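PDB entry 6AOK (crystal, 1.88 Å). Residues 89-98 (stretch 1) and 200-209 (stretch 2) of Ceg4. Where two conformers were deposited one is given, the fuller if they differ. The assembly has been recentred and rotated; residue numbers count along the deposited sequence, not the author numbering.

Stretch 1 89-98: MSPEAVAFFH
Stretch 2 (200-209) EWSQYLEDVR

How are the two stretches laid against each other? Helix 91-98 and helix 201-209 run nearly parallel, their N-to-C directions 21° apart and their axes 8.4 Å apart at closest approach. Within the two helices backbone angles average near -63/-39; Glu200, before the second, is at -91/68. CA atoms pair in register: Glu92 with Ser202 at 5.4 Å, Ala93 with Trp201 at 5.3 Å, Phe96 with Leu205 at 5.2 Å. No hydrogen bond crosses the contact; it is held by packing.

How does the first helix begin? Ser90 (phi/psi -69/158, chi1 p) is the N-cap, and its OG accepts from Ala93 N at 3.1 Å, satisfying a first-turn amide that the Met89 carbonyl, ahead of the helix, does not reach. The same Ser90 OG lies 4.0 Å from Trp201 CD1. Glu92 (m, p) brings its CB within 3.8 Å of Trp201 CB, while its carboxylate leads away.

What does Ala93 meet across the contact? Its methyl lies over the indole: Ala93 CB sits 3.8 Å from the centroid of the Trp201 five-membered ring, only 10° off the normal, a CH-pi contact over the face. Trp201 (chi1 m, chi2 108°) also bonds elsewhere in the structure through NE1. Farther on, Ala95 CB meets Leu205 CD2 at 4.3 Å.

What fills the centre? Phe96 (chi1 t, chi2 85°) points toward stretch 2 as a knob among Trp201, Tyr204, Leu205 (t, p) and Val208 (t). Trp201 CZ3 lies over one face, 3.7 Å from Phe96 CD2, with the six-membered ring oblique at 55°; Leu205 N approaches the edge, 3.5 Å from Phe96 CD1. Phe96 CE1 reaches Tyr204 CB at 3.7 Å and Val208 CG2 at 4.3 Å. Phe97 (m, chi2 -73°) starts sideways, yet its CE2 comes 4.1 Å from Trp201 CZ3, so both phenylalanines pack against the indole.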

# COMPACT_ATOMS: atom_id res chain seq x y z
N MSE A 89 -4.91 -8.58 1.25
CA MSE A 89 -3.45 -8.68 1.41
C MSE A 89 -3.07 -10.09 1.78
O MSE A 89 -3.78 -10.69 2.57
CB MSE A 89 -2.94 -7.80 2.54
CG MSE A 89 -2.94 -6.39 2.31
SE MSE A 89 -1.89 -5.64 3.77
CE MSE A 89 -3.43 -5.11 4.88
N SER A 90 -1.95 -10.61 1.30
CA SER A 90 -1.49 -11.90 1.78
C SER A 90 -1.03 -11.78 3.25
O SER A 90 -0.69 -10.70 3.72
CB SER A 90 -0.32 -12.42 0.93
OG SER A 90 0.79 -11.53 1.03
N PRO A 91 -1.00 -12.89 3.96
CA PRO A 91 -0.47 -12.87 5.33
C PRO A 91 0.94 -12.34 5.41
O PRO A 91 1.30 -11.72 6.42
CB PRO A 91 -0.51 -14.36 5.74
CG PRO A 91 -1.54 -14.99 4.82
CD PRO A 91 -1.44 -14.23 3.53
N GLU A 92 1.78 -12.63 4.39
CA GLU A 92 3.13 -12.07 4.35
C GLU A 92 3.06 -10.56 4.20
O GLU A 92 3.78 -9.82 4.89
CB GLU A 92 3.94 -12.68 3.21
CG GLU A 92 4.29 -14.18 3.36
CD GLU A 92 3.17 -15.10 2.90
OE1 GLU A 92 2.05 -14.64 2.58
OE2 GLU A 92 3.42 -16.32 2.86
N ALA A 93 2.18 -10.06 3.34
CA ALA A 93 2.05 -8.61 3.22
C ALA A 93 1.55 -7.99 4.51
O ALA A 93 2.03 -6.91 4.92
CB ALA A 93 1.11 -8.25 2.07
N VAL A 94 0.57 -8.63 5.15
CA VAL A 94 0.08 -8.16 6.45
C VAL A 94 1.23 -8.03 7.45
O VAL A 94 1.36 -7.02 8.14
CB VAL A 94 -1.01 -9.10 6.98
CG1 VAL A 94 -1.26 -8.85 8.47
CG2 VAL A 94 -2.30 -8.91 6.18
N ALA A 95 2.08 -9.06 7.55
CA ALA A 95 3.19 -8.99 8.50
C ALA A 95 4.16 -7.86 8.15
O ALA A 95 4.71 -7.19 9.04
CB ALA A 95 3.92 -10.34 8.58
N PHE A 96 4.43 -7.67 6.86
CA PHE A 96 5.30 -6.58 6.43
C PHE A 96 4.77 -5.22 6.88
O PHE A 96 5.52 -4.42 7.48
CB PHE A 96 5.44 -6.58 4.92
CG PHE A 96 6.30 -5.46 4.39
CD1 PHE A 96 7.67 -5.59 4.31
CD2 PHE A 96 5.71 -4.27 3.94
CE1 PHE A 96 8.45 -4.54 3.78
CE2 PHE A 96 6.46 -3.25 3.46
CZ PHE A 96 7.83 -3.38 3.36
N PHE A 97 3.49 -4.94 6.60
CA PHE A 97 2.92 -3.65 6.98
C PHE A 97 2.80 -3.47 8.49
O PHE A 97 2.96 -2.35 8.97
CB PHE A 97 1.58 -3.45 6.27
CG PHE A 97 1.81 -3.11 4.84
CD1 PHE A 97 2.29 -1.85 4.51
CD2 PHE A 97 1.70 -4.06 3.85
CE1 PHE A 97 2.59 -1.53 3.20
CE2 PHE A 97 2.02 -3.75 2.51
CZ PHE A 97 2.47 -2.47 2.19
N HIS A 98 2.54 -4.53 9.26
CA HIS A 98 2.62 -4.34 10.71
C HIS A 98 4.02 -3.91 11.11
O HIS A 98 4.18 -3.06 11.99
CB HIS A 98 2.24 -5.62 11.48
CG HIS A 98 0.76 -5.84 11.61
ND1 HIS A 98 -0.11 -4.88 12.11
CD2 HIS A 98 -0.02 -6.91 11.28
CE1 HIS A 98 -1.34 -5.35 12.09
NE2 HIS A 98 -1.32 -6.59 11.62
N GLU A 200 7.67 -11.01 -2.89
CA GLU A 200 8.19 -11.78 -1.75
C GLU A 200 8.17 -10.90 -0.50
O GLU A 200 9.20 -10.49 0.05
CB GLU A 200 9.60 -12.28 -2.05
CG GLU A 200 9.67 -13.25 -3.23
CD GLU A 200 11.09 -13.82 -3.48
OE1 GLU A 200 11.87 -13.98 -2.51
OE2 GLU A 200 11.38 -14.15 -4.66
N TRP A 201 6.95 -10.60 -0.05
CA TRP A 201 6.80 -9.71 1.09
C TRP A 201 7.59 -10.19 2.30
O TRP A 201 8.06 -9.37 3.10
CB TRP A 201 5.32 -9.58 1.45
CG TRP A 201 4.57 -8.78 0.42
CD1 TRP A 201 3.68 -9.26 -0.50
CD2 TRP A 201 4.66 -7.36 0.19
NE1 TRP A 201 3.21 -8.24 -1.27
CE2 TRP A 201 3.79 -7.06 -0.87
CE3 TRP A 201 5.37 -6.31 0.81
CZ2 TRP A 201 3.60 -5.75 -1.34
CZ3 TRP A 201 5.20 -5.00 0.32
CH2 TRP A 201 4.30 -4.75 -0.75
N SER A 202 7.76 -11.51 2.48
CA SER A 202 8.49 -11.91 3.68
C SER A 202 9.98 -11.61 3.53
O SER A 202 10.67 -11.34 4.54
CB SER A 202 8.25 -13.38 3.99
OG SER A 202 8.84 -14.18 2.98
N GLN A 203 10.49 -11.63 2.30
CA GLN A 203 11.87 -11.23 2.09
C GLN A 203 12.06 -9.72 2.32
O GLN A 203 13.07 -9.30 2.89
CB GLN A 203 12.33 -11.61 0.69
CG GLN A 203 13.78 -11.22 0.41
CD GLN A 203 14.79 -12.01 1.27
OE1 GLN A 203 15.60 -11.43 2.01
NE2 GLN A 203 14.73 -13.34 1.18
N TYR A 204 11.10 -8.90 1.85
CA TYR A 204 11.24 -7.45 2.03
C TYR A 204 11.17 -7.09 3.50
O TYR A 204 11.90 -6.21 3.95
CB TYR A 204 10.17 -6.66 1.26
CG TYR A 204 9.93 -7.17 -0.15
CD1 TYR A 204 10.94 -7.73 -0.89
CD2 TYR A 204 8.68 -7.09 -0.71
CE1 TYR A 204 10.70 -8.24 -2.16
CE2 TYR A 204 8.44 -7.57 -1.98
CZ TYR A 204 9.42 -8.15 -2.69
OH TYR A 204 9.15 -8.65 -3.95
N LEU A 205 10.34 -7.80 4.27
CA LEU A 205 10.30 -7.66 5.73
C LEU A 205 11.65 -7.96 6.37
O LEU A 205 12.13 -7.22 7.25
CB LEU A 205 9.26 -8.61 6.30
CG LEU A 205 9.21 -8.69 7.84
CD1 LEU A 205 8.85 -7.33 8.30
CD2 LEU A 205 8.18 -9.69 8.30
N GLU A 206 12.26 -9.10 6.00
CA GLU A 206 13.57 -9.44 6.54
C GLU A 206 14.60 -8.38 6.16
O GLU A 206 15.41 -7.96 6.99
CB GLU A 206 13.99 -10.81 6.02
CG GLU A 206 15.51 -11.00 5.98
CD GLU A 206 15.99 -12.43 5.66
OE1 GLU A 206 16.91 -12.57 4.83
OE2 GLU A 206 15.44 -13.41 6.24
N ASP A 207 14.58 -7.92 4.90
CA ASP A 207 15.55 -6.93 4.48
C ASP A 207 15.34 -5.60 5.19
O ASP A 207 16.32 -4.94 5.53
CB ASP A 207 15.49 -6.73 2.97
CG ASP A 207 15.94 -7.98 2.22
OD1 ASP A 207 16.53 -8.89 2.87
OD2 ASP A 207 15.71 -8.05 0.98
N VAL A 208 14.09 -5.23 5.50
CA VAL A 208 13.90 -3.99 6.24
C VAL A 208 14.30 -4.15 7.70
O VAL A 208 14.97 -3.28 8.25
CB VAL A 208 12.46 -3.48 6.07
CG1 VAL A 208 12.20 -2.31 7.00
CG2 VAL A 208 12.31 -2.99 4.73
N ARG A 209 13.96 -5.29 8.33
CA ARG A 209 14.39 -5.51 9.70
C ARG A 209 15.90 -5.64 9.83
O ARG A 209 16.45 -5.37 10.90
CB ARG A 209 13.71 -6.75 10.27
CG ARG A 209 12.47 -6.42 10.99
CD ARG A 209 11.54 -7.58 11.04
NE ARG A 209 12.07 -8.65 11.86
CZ ARG A 209 11.36 -9.71 12.23
NH1 ARG A 209 10.10 -9.83 11.83
NH2 ARG A 209 11.93 -10.65 13.00